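Local coordinates for protein calmodulin-binding transcription activator 1 (Homo sapiens, PDB 2CXK) that activates transcription, probably by binding double-stranded DNA, and may interact with calmodulin; this chain is its IPT/TIG domain, at residues N37-C40 and I45-P48; S39-Q44 and F75-I80. All coordinates share one frame; numbering follows the deposited sequence.

Overall arrangement
Both contacts use strand 38-42, one on each flank, and their centres lie about 5 Å apart. Contact 1 joins this strand to strand 45-53, its partner in a beta hairpin. Contact 2 runs the other way, past strand 67-75, to the turn and short strand of 75-80. Ser39 and Cys40 belong to both contacts, and one water, bound by Ser39, is common to the two. The contacts also meet directly: Asn76 N lies 2.9 Å from Asn37 O, a probable hydrogen bond, and the rings of Tyr38 and Phe75 pack edge-to-face. Strand 38-42 thus pairs with 45-53 on one flank and 67-75 on the other, with 78-79 beyond 67-75.

Contact 1: residues N37-C40 and I45-P48; sequences NYSC and ISVP
Cys40 and Val47 face each other as a hydrogen-bonded antiparallel pair, and their side chains leave the backbone on the same face of the sheet. Cys40 N donates to Val47 O at 2.9 Å, with an N-H...O angle of 168°, and Val47 N returns the bond to Cys40 O at 3.0 Å. The two side chains then meet through their inner atoms: CG2 of Val47 comes to 4.1 Å from CB of Cys40, while SG turns away beside its own backbone N. With Val47 chi1 at -67°, CG1 lies opposite the carbonyl carbon and CG2 falls between N and C, where it also rests 3.4 Å from Cys40 O. That oxygen receives a CA-H...O contact from Ser46 as well, so the N-H of Val47, the CA-H of Ser46 and CG2 of Val47 all come close to it. Cys59 of strand 56-60 packs against both Cys40 and Val47. These pairs lie a short way from the turn of the beta hairpin formed by strands 38-42 and 45-53, which Asp43 and Gln44 connect within the immunoglobulin-like IPT/TIG fold. At the next position Ser39 and Pro48 make a non-hydrogen-bonded pair, their CA atoms only 4.3 Å apart and their side chains diverging. The two serines come together instead on the face opposite Cys40: CB of Ser39 lies 3.7 Å from OG of Ser46. Their hydroxyls do not bond directly but share a water, which is 2.7 Å from Ser39 OG and 2.6 Å from Ser46 OG.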
loop_
_atom_site.group_PDB
_atom_site.type_symbol
_atom_site.label_atom_id
_atom_site.label_comp_id
_atom_site.label_asym_id
_atom_site.label_seq_id
_atom_site.Cartn_x
_atom_site.Cartn_y
_atom_site.Cartn_z
ATOM N N ASN A 37 -12.471 -15.134 -0.793
ATOM C CA ASN A 37 -13.487 -14.717 0.172
ATOM C C ASN A 37 -12.998 -13.713 1.205
ATOM O O ASN A 37 -13.546 -13.628 2.307
ATOM C CB ASN A 37 -14.069 -15.938 0.883
ATOM C CG ASN A 37 -14.790 -16.865 -0.067
ATOM O OD1 ASN A 37 -14.458 -18.044 -0.166
ATOM N ND2 ASN A 37 -15.782 -16.334 -0.776
ATOM N N TYR A 38 -11.964 -12.962 0.846
ATOM C CA TYR A 38 -11.422 -11.940 1.732
ATOM C C TYR A 38 -12.241 -10.666 1.589
ATOM O O TYR A 38 -12.801 -10.395 0.534
ATOM C CB TYR A 38 -9.983 -11.615 1.355
ATOM C CG TYR A 38 -8.968 -12.628 1.807
ATOM C CD1 TYR A 38 -8.574 -12.691 3.142
ATOM C CD2 TYR A 38 -8.374 -13.501 0.894
ATOM C CE1 TYR A 38 -7.611 -13.593 3.562
ATOM C CE2 TYR A 38 -7.407 -14.411 1.306
ATOM C CZ TYR A 38 -7.032 -14.448 2.640
ATOM O OH TYR A 38 -6.064 -15.328 3.052
ATOM N N SER A 39 -12.307 -9.889 2.658
ATOM C CA SER A 39 -13.016 -8.619 2.632
ATOM C C SER A 39 -12.359 -7.718 3.660
ATOM O O SER A 39 -11.592 -8.182 4.511
ATOM C CB SER A 39 -14.507 -8.798 2.965
ATOM O OG SER A 39 -14.701 -9.256 4.292
ATOM N N CYS A 40 -12.635 -6.423 3.563
ATOM C CA CYS A 40 -12.096 -5.463 4.511
ATOM C C CYS A 40 -13.275 -4.690 5.057
ATOM O O CYS A 40 -14.186 -4.321 4.316
ATOM C CB CYS A 40 -11.106 -4.507 3.835
ATOM S SG CYS A 40 -9.571 -5.320 3.325
ATOM N N ILE A 45 -18.274 -1.375 7.665
ATOM C CA ILE A 45 -18.801 -1.362 6.297
ATOM C C ILE A 45 -17.881 -2.257 5.477
ATOM O O ILE A 45 -16.688 -1.982 5.348
ATOM C CB ILE A 45 -18.788 0.034 5.661
ATOM C CG1 ILE A 45 -19.694 0.987 6.439
ATOM C CG2 ILE A 45 -19.261 -0.069 4.208
ATOM C CD1 ILE A 45 -19.717 2.394 5.871
ATOM N N SER A 46 -18.440 -3.318 4.910
ATOM C CA SER A 46 -17.647 -4.270 4.143
ATOM C C SER A 46 -17.476 -3.991 2.658
ATOM O O SER A 46 -18.407 -3.558 1.981
ATOM C CB SER A 46 -18.248 -5.669 4.296
ATOM O OG SER A 46 -17.483 -6.631 3.590
ATOM N N VAL A 47 -16.268 -4.249 2.164
ATOM C CA VAL A 47 -15.939 -4.128 0.751
ATOM C C VAL A 47 -15.110 -5.370 0.430
ATOM O O VAL A 47 -14.388 -5.882 1.285
ATOM C CB VAL A 47 -15.113 -2.856 0.417
ATOM C CG1 VAL A 47 -15.964 -1.611 0.640
ATOM C CG2 VAL A 47 -13.836 -2.808 1.254
ATOM N N PRO A 48 -15.226 -5.891 -0.798
ATOM C CA PRO A 48 -14.446 -7.081 -1.141
ATOM C C PRO A 48 -12.959 -6.760 -1.207
ATOM O O PRO A 48 -12.576 -5.604 -1.387
ATOM C CB PRO A 48 -15.017 -7.490 -2.496
ATOM C CG PRO A 48 -15.466 -6.196 -3.081
ATOM C CD PRO A 48 -16.092 -5.480 -1.916
HETATM O O HOH W 1 -17.359 -9.002 4.751
#

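Contact 2: residues S39-Q44 and F75-I80; sequences SCLFDQ and FNNQII
Leu41 meets Ile79 across strand 67-75, which runs between their two strands and pairs with both, so that the CA atoms stand 8.7 Å apart and the side chains have to span the gap. The CB of Leu41 is directed at segment 75-80. From there CG, placed beside the backbone N by a chi1 of -47°, comes to roughly 4.1 Å from CD1 of Ile79, a methyl whose position is doubtful. At the tip the branches part. CD1 continues toward the same Ile79 methyl, although the separation modelled there is too short to be reliable. CD2 turns to the other side, where Asn77 ND2 is 4.5 Å away and Ser46 of strand 45-53 packs against it. The two aliphatic chains cross at a slant, and Ile79 also lies against Gln72, the backbone partner of Leu41.

Beside this apolar patch the polar link is made by water. Ser39 OG holds two waters: one accepts from Asn77 N at 2.8 Å, the other, the water that also reaches Ser46, from Asn77 ND2 at 2.7 Å. The Asn77 CB leads away from strand 38-42, but with CG anti to the backbone N (chi1 -164°) the amide swings back until its nitrogen reaches the second water. The turn itself is held by reciprocal bonds, Phe75 N to Gln78 O and Gln78 N to Phe75 O, both 2.9 Å. Asn76 and Asn77 occupy its central positions with positive phi angles, as expected of a type I' turn closing a two-residue beta hairpin, here between strands 67-75 and 78-79 of the immunoglobulin-like IPT/TIG domain.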
loop_
_atom_site.group_PDB
_atom_site.type_symbol
_atom_site.label_atom_id
_atom_site.label_comp_id
_atom_site.label_asym_id
_atom_site.label_seq_id
_atom_site.Cartn_x
_atom_site.Cartn_y
_atom_site.Cartn_z
ATOM N N SER A 39 -12.307 -9.889 2.658
ATOM C CA SER A 39 -13.016 -8.619 2.632
ATOM C C SER A 39 -12.359 -7.718 3.660
ATOM O O SER A 39 -11.592 -8.182 4.511
ATOM C CB SER A 39 -14.507 -8.798 2.965
ATOM O OG SER A 39 -14.701 -9.256 4.292
ATOM N N CYS A 40 -12.635 -6.423 3.563
ATOM C CA CYS A 40 -12.096 -5.463 4.511
ATOM C C CYS A 40 -13.275 -4.690 5.057
ATOM O O CYS A 40 -14.186 -4.321 4.316
ATOM C CB CYS A 40 -11.106 -4.507 3.835
ATOM S SG CYS A 40 -9.571 -5.320 3.325
ATOM N N LEU A 41 -13.260 -4.456 6.358
ATOM C CA LEU A 41 -14.350 -3.734 6.993
ATOM C C LEU A 41 -13.854 -2.402 7.519
ATOM O O LEU A 41 -12.919 -2.356 8.320
ATOM C CB LEU A 41 -14.921 -4.550 8.156
ATOM C CG LEU A 41 -15.219 -6.035 7.913
ATOM C CD1 LEU A 41 -15.882 -6.623 9.149
ATOM C CD2 LEU A 41 -16.121 -6.200 6.715
ATOM N N PHE A 42 -14.470 -1.325 7.043
ATOM C CA PHE A 42 -14.143 0.030 7.480
ATOM C C PHE A 42 -15.342 0.448 8.327
ATOM O O PHE A 42 -16.437 0.624 7.797
ATOM C CB PHE A 42 -14.007 0.975 6.285
ATOM C CG PHE A 42 -12.838 0.668 5.387
ATOM C CD1 PHE A 42 -12.873 -0.413 4.518
ATOM C CD2 PHE A 42 -11.701 1.478 5.405
ATOM C CE1 PHE A 42 -11.790 -0.687 3.670
ATOM C CE2 PHE A 42 -10.615 1.212 4.564
ATOM C CZ PHE A 42 -10.667 0.123 3.695
ATOM N N ASP A 43 -15.138 0.603 9.633
ATOM C CA ASP A 43 -16.225 0.960 10.540
ATOM C C ASP A 43 -17.386 -0.000 10.278
ATOM O O ASP A 43 -18.539 0.410 10.156
ATOM C CB ASP A 43 -16.678 2.413 10.313
ATOM C CG ASP A 43 -17.630 2.907 11.408
ATOM O OD1 ASP A 43 -17.500 2.431 12.554
ATOM O OD2 ASP A 43 -18.491 3.774 11.135
ATOM N N GLN A 44 -17.059 -1.285 10.172
ATOM C CA GLN A 44 -18.046 -2.326 9.915
ATOM C C GLN A 44 -18.658 -2.327 8.513
ATOM O O GLN A 44 -19.490 -3.182 8.204
ATOM C CB GLN A 44 -19.161 -2.274 10.971
ATOM C CG GLN A 44 -18.635 -2.425 12.391
ATOM C CD GLN A 44 -17.748 -3.651 12.552
ATOM O OE1 GLN A 44 -16.746 -3.621 13.273
ATOM N NE2 GLN A 44 -18.117 -4.742 11.886
ATOM N N PHE A 75 -12.313 -13.022 6.494
ATOM C CA PHE A 75 -12.319 -14.117 5.524
ATOM C C PHE A 75 -13.652 -14.809 5.788
ATOM O O PHE A 75 -13.919 -15.217 6.920
ATOM C CB PHE A 75 -11.173 -15.095 5.772
ATOM C CG PHE A 75 -11.025 -16.132 4.695
ATOM C CD1 PHE A 75 -10.481 -15.796 3.458
ATOM C CD2 PHE A 75 -11.466 -17.439 4.900
ATOM C CE1 PHE A 75 -10.376 -16.744 2.438
ATOM C CE2 PHE A 75 -11.367 -18.396 3.886
ATOM C CZ PHE A 75 -10.823 -18.050 2.656
ATOM N N ASN A 76 -14.478 -14.928 4.753
ATOM C CA ASN A 76 -15.813 -15.519 4.892
ATOM C C ASN A 76 -16.579 -14.724 5.950
ATOM O O ASN A 76 -17.358 -15.269 6.728
ATOM C CB ASN A 76 -15.717 -16.996 5.283
ATOM C CG ASN A 76 -15.382 -17.887 4.103
ATOM O OD1 ASN A 76 -14.754 -18.934 4.261
ATOM N ND2 ASN A 76 -15.812 -17.488 2.914
ATOM N N ASN A 77 -16.342 -13.412 5.936
ATOM C CA ASN A 77 -16.946 -12.427 6.840
ATOM C C ASN A 77 -16.555 -12.595 8.297
ATOM O O ASN A 77 -17.144 -11.969 9.175
ATOM C CB ASN A 77 -18.479 -12.400 6.740
ATOM C CG ASN A 77 -19.083 -11.138 7.366
ATOM O OD1 ASN A 77 -20.048 -11.201 8.137
ATOM N ND2 ASN A 77 -18.513 -9.985 7.033
ATOM N N GLN A 78 -15.570 -13.446 8.556
ATOM C CA GLN A 78 -15.092 -13.636 9.919
ATOM C C GLN A 78 -13.841 -12.770 10.098
ATOM O O GLN A 78 -12.885 -12.896 9.335
ATOM C CB GLN A 78 -14.728 -15.101 10.159
ATOM C CG GLN A 78 -14.156 -15.377 11.549
ATOM C CD GLN A 78 -13.517 -16.757 11.671
ATOM O OE1 GLN A 78 -12.943 -17.097 12.710
ATOM N NE2 GLN A 78 -13.615 -17.558 10.610
ATOM N N ILE A 79 -13.843 -11.890 11.094
ATOM C CA ILE A 79 -12.676 -11.038 11.335
ATOM C C ILE A 79 -11.460 -11.908 11.647
ATOM O O ILE A 79 -11.508 -12.752 12.547
ATOM C CB ILE A 79 -12.900 -10.095 12.528
ATOM C CG1 ILE A 79 -14.096 -9.186 12.259
ATOM C CG2 ILE A 79 -11.632 -9.269 12.781
ATOM C CD1 ILE A 79 -13.978 -8.399 10.986
ATOM N N ILE A 80 -10.369 -11.700 10.913
ATOM C CA ILE A 80 -9.153 -12.482 11.121
ATOM C C ILE A 80 -7.913 -11.636 11.407
ATOM O O ILE A 80 -6.786 -12.131 11.304
ATOM C CB ILE A 80 -8.820 -13.358 9.900
ATOM C CG1 ILE A 80 -8.655 -12.477 8.659
ATOM C CG2 ILE A 80 -9.906 -14.398 9.694
ATOM C CD1 ILE A 80 -7.991 -13.185 7.501
HETATM O O HOH W 2 -14.901 -11.963 3.993
HETATM O O HOH W 1 -17.359 -9.002 4.751
#